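Esterase E25 (Uncultured bacterium, PDB 4Q05) probably hydrolyses carboxylic esters, as a dimeric member of the GTSAG-motif subfamily of the bacterial hormone-sensitive lipase family. Local coordinates at residues 94-99 against 145-150; 106-109 against 114-117; 110-115 against 188-193. All blocks are in the same frame, centred on the assembly; numbering follows the deposited sequence.

How the contacts relate
The three contacts follow the antiparallel hairpin of strands 105-111 and 114-120, at one edge of the eight-stranded sheet of the alpha/beta hydrolase fold. Contact 2 is the pairing of the two hairpin strands. Its centre lies about 11 Å from that of contact 1, where helix 91-102, just ahead of the hairpin, meets the loop 145-150, and about 11 Å from that of contact 3, where the turn meets helix 179-194. The centres of contacts 1 and 3 are about 21 Å apart. Along the chain contact 2 is nested within the loop closed by contact 1, whereas contacts 1 and 3 interleave. Together they join the edge hairpin to helix 91-102 and loop 145-150 at one place and to helix 179-194 at the other.

Contact 1 of 3, residues 94-99 against 145-150; sequences MAREIS and GGEAGT
Ala-95 and Thr-150 bring the two backbones closest, their CA atoms 6.3 Å apart, where helix 91-102 passes a short 3-10 turn, residues 147-149. In this alpha/beta hydrolase fold the turn belongs to the loop between strand 132-136 and helix 151-160, and the helix leads into the hairpin at the edge of the sheet. Ala-95 CB points toward the loop and rests 3.5 Å from Thr-150 OG1, with the carbonyl of Glu-147 beside it. That hydroxyl is itself turned back on its own segment: Thr-150 OG1 donates to Glu-147 O over 2.6 Å, in the carbonyl plane. The same oxygen also accepts from Thr-150 N, so two donors of one residue close the turn. Ser-99 behaves alike in the helix, its OG sharing Ala-95 O with its own backbone nitrogen.

A salt bridge spans the more exposed flank. Arg-96 reaches out from the helix with its chain extended from CG to NE, while Glu-147 comes across at about a right angle, its own chain extended and CG anti to the backbone N (chi1 -164°). The guanidinium grips the carboxylate side-on, with NE and NH2 each taking one oxygen on its syn side. Because the two planes are 49° apart, the grip is twisted rather than coplanar, and the pair of hydrogen bonds should still limit rotation of both groups. Ala-95 also touches Ile-151 of helix 151-160, and Thr-150 touches Val-106 of strand 105-111. Of the two bonds, Arg-96 NE to Glu-147 OE1, at 3.0 Å, is the straighter (N-H...O 167°); Arg-96 NH2 to Glu-147 OE2, at 2.9 Å, is more bent, with the oxygen tilted from the guanidinium plane.

Contact 2 of 3, residues 106-109 against 114-117; sequences VEHG and VSVY
Gly-109 and Val-116 form an antiparallel hydrogen-bonded pair, the backbone core of this beta hairpin. Gly-109 N donates to Val-116 O and Val-116 N to Gly-109 O, each over 2.9 Å. The next pair, His-108 with Tyr-117, is non-hydrogen-bonded, and CA-H...O contacts fill in: Tyr-117 CA lies 3.4 Å from Glu-107 O, and His-108 CA approaches Val-116 O.

The aromatic contact belongs to this second pair. His-108 lays its imidazole across the neighbouring strand, its first torsion carrying CG to the side away from the backbone N (chi1 -175°), and His-108 ND1 stands over one face of the Tyr-117 ring, near the rim, 3.3 Å from Tyr-117 CZ. The planes are 51° apart and the centroids 4.8 Å, an oblique meeting of two rings.

Side-chain packing completes the join. Val-106 CG1 touches Tyr-117 CD1 at 4.1 Å, while Val-116 CG2 lies against the Gly-109 carbonyl, 3.5 Å from Gly-109 O, beside a residue with no side chain of its own.

Strand 105-111 is outermost in the chain's sheet, and strand 114-120 passes the pairing on to strand 164-168, where Ser-115 OG is hydrogen-bonded to Asp-168 OD2. Val-114 and Val-116 pack on helix 179-194, whereas Tyr-117 lies against Glu-147 and Thr-150 of the loop ahead of helix 151-160.

Contact 3 of 3, residues 110-115 against 188-193; sequences VIEGVS and YQHLLK
The imidazole of His-190 is the flat group at the centre of this contact, and both partners approach it obliquely. Ile-111 CG2 lies 3.5 Å from His-190 CD2 and almost as near to His-190 CG, while Glu-112 CG comes within 4.0 Å of His-190 ND1. The carboxylate of Glu-112 is turned so that its plane is only 22° from that of the ring, yet no hydrogen bond joins them, Glu-112 OE2 standing 4.1 Å from His-190 ND1. A second ring, that of Tyr-188, is directed away from the hairpin and has Leu-192 CD2 over one face, a packing within the helix itself.

The arrangement is a beta hairpin tip resting against helix 179-194 of the alpha/beta hydrolase fold. A type I' turn runs from Ile-111 to Val-114, closed by two backbone hydrogen bonds, Ile-111 N to Val-114 O and Val-114 N to Ile-111 O. Its positive-phi corners are Glu-112 and Gly-113. Both Ile-111 and Glu-112 point toward the helix. His-190 answers with a first torsion of 171°, which sets CG opposite the backbone N and swings the ring out from the helix to the hairpin, crossing each partner at about a right angle. Were His-190 cut back to an alanine, Ile-111 CG2 and Glu-112 CG would probably both lose the imidazole they rest on, opening a gap between the turn and helix 179-194.

Ile-111 and Leu-191 also both pack on Leu-165 of strand 164-168, while Val-114 touches Asp-183, Thr-186 and Val-187 of the helix. Across the contact itself the join rests on van der Waals touch between a methyl, a methylene and an imidazole; any attraction of the Glu-112 carboxylate for His-190, or for Lys-193 NZ, 6.0 Å from Glu-112 OE2, would probably be long-range and modest.

Contact 1 of 3, residues 94-99 against 145-150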
# COMPACT_ATOMS: atom_id res chain seq x y z
N MET A 94 6.07 -11.47 -27.32
CA MET A 94 6.50 -11.64 -25.93
C MET A 94 5.76 -12.81 -25.28
O MET A 94 6.36 -13.63 -24.58
CB MET A 94 6.27 -10.36 -25.13
CG MET A 94 7.08 -9.16 -25.63
SD MET A 94 6.65 -7.59 -24.85
CE MET A 94 7.47 -6.43 -25.95
N ALA A 95 4.45 -12.88 -25.52
CA ALA A 95 3.62 -13.91 -24.90
C ALA A 95 4.12 -15.29 -25.27
O ALA A 95 4.34 -16.14 -24.40
CB ALA A 95 2.17 -13.73 -25.33
N ARG A 96 4.30 -15.52 -26.56
CA ARG A 96 4.77 -16.81 -27.04
C ARG A 96 6.16 -17.13 -26.51
O ARG A 96 6.46 -18.28 -26.17
CB ARG A 96 4.77 -16.83 -28.56
CG ARG A 96 3.40 -16.58 -29.14
CD ARG A 96 3.34 -16.87 -30.62
NE ARG A 96 1.96 -16.94 -31.09
CZ ARG A 96 1.61 -16.87 -32.37
NH1 ARG A 96 2.54 -16.73 -33.31
NH2 ARG A 96 0.33 -16.94 -32.71
N GLU A 97 7.01 -16.12 -26.44
CA GLU A 97 8.36 -16.33 -25.95
C GLU A 97 8.35 -16.79 -24.50
O GLU A 97 9.03 -17.76 -24.15
CB GLU A 97 9.21 -15.07 -26.10
CG GLU A 97 10.67 -15.25 -25.70
CD GLU A 97 11.41 -16.27 -26.56
OE1 GLU A 97 10.90 -16.65 -27.65
OE2 GLU A 97 12.51 -16.71 -26.15
N ILE A 98 7.60 -16.10 -23.65
CA ILE A 98 7.50 -16.52 -22.26
C ILE A 98 6.92 -17.93 -22.20
O ILE A 98 7.38 -18.76 -21.42
CB ILE A 98 6.59 -15.60 -21.44
CG1 ILE A 98 6.95 -14.13 -21.64
CG2 ILE A 98 6.68 -15.97 -19.98
CD1 ILE A 98 8.05 -13.65 -20.74
N SER A 99 5.91 -18.18 -23.03
CA SER A 99 5.23 -19.48 -23.04
C SER A 99 6.21 -20.60 -23.36
O SER A 99 6.26 -21.60 -22.66
CB SER A 99 4.10 -19.50 -24.09
OG SER A 99 3.08 -18.59 -23.74
N GLY A 145 -6.01 -7.15 -27.07
CA GLY A 145 -6.96 -8.08 -27.66
C GLY A 145 -6.21 -9.30 -28.16
O GLY A 145 -5.00 -9.26 -28.39
N GLY A 146 -6.93 -10.41 -28.30
CA GLY A 146 -6.32 -11.61 -28.83
C GLY A 146 -5.21 -12.14 -27.95
O GLY A 146 -5.23 -12.00 -26.72
N GLU A 147 -4.24 -12.77 -28.59
CA GLU A 147 -3.22 -13.49 -27.87
C GLU A 147 -2.32 -12.53 -27.10
O GLU A 147 -1.65 -12.91 -26.14
CB GLU A 147 -2.41 -14.34 -28.84
CG GLU A 147 -1.59 -15.42 -28.17
CD GLU A 147 -0.87 -16.29 -29.16
OE1 GLU A 147 0.04 -17.04 -28.74
OE2 GLU A 147 -1.21 -16.23 -30.36
N ALA A 148 -2.35 -11.25 -27.49
CA ALA A 148 -1.56 -10.25 -26.80
C ALA A 148 -1.94 -10.18 -25.33
O ALA A 148 -1.12 -9.84 -24.49
CB ALA A 148 -1.73 -8.89 -27.47
N GLY A 149 -3.19 -10.52 -25.03
CA GLY A 149 -3.70 -10.43 -23.67
C GLY A 149 -3.29 -11.57 -22.77
O GLY A 149 -3.60 -11.55 -21.57
N THR A 150 -2.58 -12.55 -23.31
CA THR A 150 -2.22 -13.73 -22.52
C THR A 150 -0.96 -13.58 -21.66
O THR A 150 -0.68 -14.44 -20.82
CB THR A 150 -2.06 -14.99 -23.40
OG1 THR A 150 -1.04 -14.75 -24.39
CG2 THR A 150 -3.38 -15.34 -24.09

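Contact 2 of 3, residues 106-109 against 114-117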
# COMPACT_ATOMS: atom_id res chain seq x y z
N VAL A 106 -0.58 -22.42 -24.33
CA VAL A 106 -1.57 -21.37 -24.58
C VAL A 106 -2.41 -21.71 -25.80
O VAL A 106 -1.91 -21.73 -26.93
CB VAL A 106 -0.92 -20.01 -24.80
CG1 VAL A 106 -1.99 -18.96 -25.02
CG2 VAL A 106 -0.03 -19.65 -23.60
N GLU A 107 -3.69 -21.99 -25.58
CA GLU A 107 -4.53 -22.51 -26.66
C GLU A 107 -5.81 -21.72 -26.81
O GLU A 107 -6.58 -21.60 -25.85
CB GLU A 107 -4.88 -23.98 -26.40
CG GLU A 107 -3.67 -24.92 -26.51
CD GLU A 107 -3.23 -25.15 -27.95
OE1 GLU A 107 -3.89 -24.64 -28.88
OE2 GLU A 107 -2.22 -25.85 -28.14
N HIS A 108 -6.04 -21.21 -28.01
CA HIS A 108 -7.24 -20.45 -28.31
C HIS A 108 -8.44 -21.37 -28.33
O HIS A 108 -8.34 -22.52 -28.73
CB HIS A 108 -7.12 -19.77 -29.66
CG HIS A 108 -8.27 -18.87 -29.99
ND1 HIS A 108 -8.58 -17.75 -29.24
CD2 HIS A 108 -9.20 -18.92 -30.97
CE1 HIS A 108 -9.64 -17.16 -29.75
NE2 HIS A 108 -10.04 -17.85 -30.80
N GLY A 109 -9.57 -20.85 -27.89
CA GLY A 109 -10.82 -21.57 -27.99
C GLY A 109 -11.97 -20.60 -27.95
O GLY A 109 -11.78 -19.39 -27.91
N VAL A 114 -17.54 -16.59 -27.19
CA VAL A 114 -16.50 -15.70 -26.64
C VAL A 114 -15.10 -16.28 -26.86
O VAL A 114 -14.83 -17.43 -26.53
CB VAL A 114 -16.69 -15.42 -25.12
CG1 VAL A 114 -15.59 -14.45 -24.61
CG2 VAL A 114 -18.08 -14.85 -24.83
N SER A 115 -14.22 -15.46 -27.41
CA SER A 115 -12.82 -15.83 -27.58
C SER A 115 -12.16 -16.04 -26.21
O SER A 115 -12.25 -15.17 -25.34
CB SER A 115 -12.09 -14.72 -28.34
OG SER A 115 -10.74 -15.08 -28.58
N VAL A 116 -11.51 -17.18 -26.02
CA VAL A 116 -10.78 -17.44 -24.78
C VAL A 116 -9.43 -18.09 -25.05
O VAL A 116 -9.20 -18.63 -26.12
CB VAL A 116 -11.56 -18.35 -23.81
CG1 VAL A 116 -12.90 -17.71 -23.45
CG2 VAL A 116 -11.75 -19.75 -24.42
N TYR A 117 -8.54 -18.04 -24.06
CA TYR A 117 -7.28 -18.76 -24.15
C TYR A 117 -7.13 -19.63 -22.94
O TYR A 117 -7.21 -19.14 -21.80
CB TYR A 117 -6.10 -17.79 -24.28
CG TYR A 117 -6.08 -17.10 -25.61
CD1 TYR A 117 -5.47 -17.69 -26.71
CD2 TYR A 117 -6.72 -15.88 -25.79
CE1 TYR A 117 -5.48 -17.07 -27.95
CE2 TYR A 117 -6.73 -15.26 -27.02
CZ TYR A 117 -6.11 -15.85 -28.09
OH TYR A 117 -6.13 -15.23 -29.31

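Contact 3 of 3, residues 110-115 against 188-193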
# COMPACT_ATOMS: atom_id res chain seq x y z
N VAL A 110 -13.18 -21.13 -27.98
CA VAL A 110 -14.37 -20.28 -27.92
C VAL A 110 -15.35 -20.88 -26.93
O VAL A 110 -15.57 -22.09 -26.91
CB VAL A 110 -15.04 -20.12 -29.31
CG1 VAL A 110 -16.23 -19.19 -29.20
CG2 VAL A 110 -14.05 -19.57 -30.31
N ILE A 111 -15.90 -20.03 -26.08
CA ILE A 111 -16.90 -20.46 -25.12
C ILE A 111 -18.12 -19.62 -25.35
O ILE A 111 -18.08 -18.40 -25.17
CB ILE A 111 -16.39 -20.29 -23.68
CG1 ILE A 111 -15.27 -21.29 -23.40
CG2 ILE A 111 -17.55 -20.47 -22.67
CD1 ILE A 111 -14.79 -21.26 -21.98
N GLU A 112 -19.20 -20.25 -25.80
CA GLU A 112 -20.44 -19.53 -26.08
C GLU A 112 -20.17 -18.30 -26.93
O GLU A 112 -20.68 -17.21 -26.65
CB GLU A 112 -21.12 -19.14 -24.76
CG GLU A 112 -21.52 -20.36 -23.96
CD GLU A 112 -22.57 -21.18 -24.70
OE1 GLU A 112 -23.53 -20.56 -25.19
OE2 GLU A 112 -22.41 -22.42 -24.81
N GLY A 113 -19.35 -18.46 -27.96
CA GLY A 113 -19.10 -17.39 -28.89
C GLY A 113 -18.02 -16.43 -28.42
O GLY A 113 -17.62 -15.53 -29.17
N VAL A 114 -17.54 -16.59 -27.19
CA VAL A 114 -16.50 -15.70 -26.64
C VAL A 114 -15.10 -16.28 -26.86
O VAL A 114 -14.83 -17.43 -26.53
CB VAL A 114 -16.69 -15.42 -25.12
CG1 VAL A 114 -15.59 -14.45 -24.61
CG2 VAL A 114 -18.08 -14.85 -24.83
N SER A 115 -14.22 -15.46 -27.41
CA SER A 115 -12.82 -15.83 -27.58
C SER A 115 -12.16 -16.04 -26.21
O SER A 115 -12.25 -15.17 -25.34
CB SER A 115 -12.09 -14.72 -28.34
OG SER A 115 -10.74 -15.08 -28.58
N TYR A 188 -18.42 -16.68 -17.62
CA TYR A 188 -18.64 -17.04 -16.22
C TYR A 188 -19.88 -17.92 -16.04
O TYR A 188 -19.83 -18.95 -15.36
CB TYR A 188 -18.75 -15.79 -15.35
CG TYR A 188 -18.81 -16.09 -13.87
CD1 TYR A 188 -17.66 -16.45 -13.18
CD2 TYR A 188 -20.01 -16.01 -13.18
CE1 TYR A 188 -17.70 -16.74 -11.83
CE2 TYR A 188 -20.06 -16.29 -11.83
CZ TYR A 188 -18.90 -16.65 -11.15
OH TYR A 188 -18.94 -16.92 -9.81
N GLN A 189 -21.00 -17.51 -16.63
CA GLN A 189 -22.23 -18.31 -16.52
C GLN A 189 -22.01 -19.71 -17.03
O GLN A 189 -22.44 -20.68 -16.41
CB GLN A 189 -23.38 -17.65 -17.29
CG GLN A 189 -24.05 -16.53 -16.52
CD GLN A 189 -25.57 -16.70 -16.41
OE1 GLN A 189 -26.28 -16.71 -17.42
NE2 GLN A 189 -26.06 -16.85 -15.17
N HIS A 190 -21.34 -19.83 -18.17
CA HIS A 190 -21.05 -21.14 -18.73
C HIS A 190 -20.28 -21.99 -17.74
O HIS A 190 -20.58 -23.17 -17.55
CB HIS A 190 -20.28 -21.02 -20.04
CG HIS A 190 -19.77 -22.33 -20.56
ND1 HIS A 190 -20.56 -23.19 -21.29
CD2 HIS A 190 -18.56 -22.93 -20.46
CE1 HIS A 190 -19.86 -24.26 -21.62
NE2 HIS A 190 -18.64 -24.13 -21.13
N LEU A 191 -19.27 -21.40 -17.11
CA LEU A 191 -18.45 -22.13 -16.16
C LEU A 191 -19.25 -22.65 -14.97
O LEU A 191 -19.03 -23.77 -14.51
CB LEU A 191 -17.27 -21.26 -15.68
CG LEU A 191 -16.26 -20.92 -16.77
CD1 LEU A 191 -15.28 -19.86 -16.27
CD2 LEU A 191 -15.52 -22.18 -17.23
N LEU A 192 -20.19 -21.84 -14.47
CA LEU A 192 -21.04 -22.27 -13.36
C LEU A 192 -21.94 -23.46 -13.73
O LEU A 192 -22.33 -24.23 -12.86
CB LEU A 192 -21.90 -21.13 -12.84
CG LEU A 192 -21.16 -19.98 -12.14
CD1 LEU A 192 -21.99 -19.40 -11.02
CD2 LEU A 192 -19.83 -20.46 -11.61
N LYS A 193 -22.28 -23.60 -15.01
CA LYS A 193 -23.00 -24.78 -15.48
C LYS A 193 -22.13 -26.02 -15.28
O LYS A 193 -22.63 -27.13 -15.14
CB LYS A 193 -23.39 -24.66 -16.96
CG LYS A 193 -24.70 -23.92 -17.22
CD LYS A 193 -24.99 -23.74 -18.73
CE LYS A 193 -25.39 -25.04 -19.43
NZ LYS A 193 -24.28 -25.72 -20.18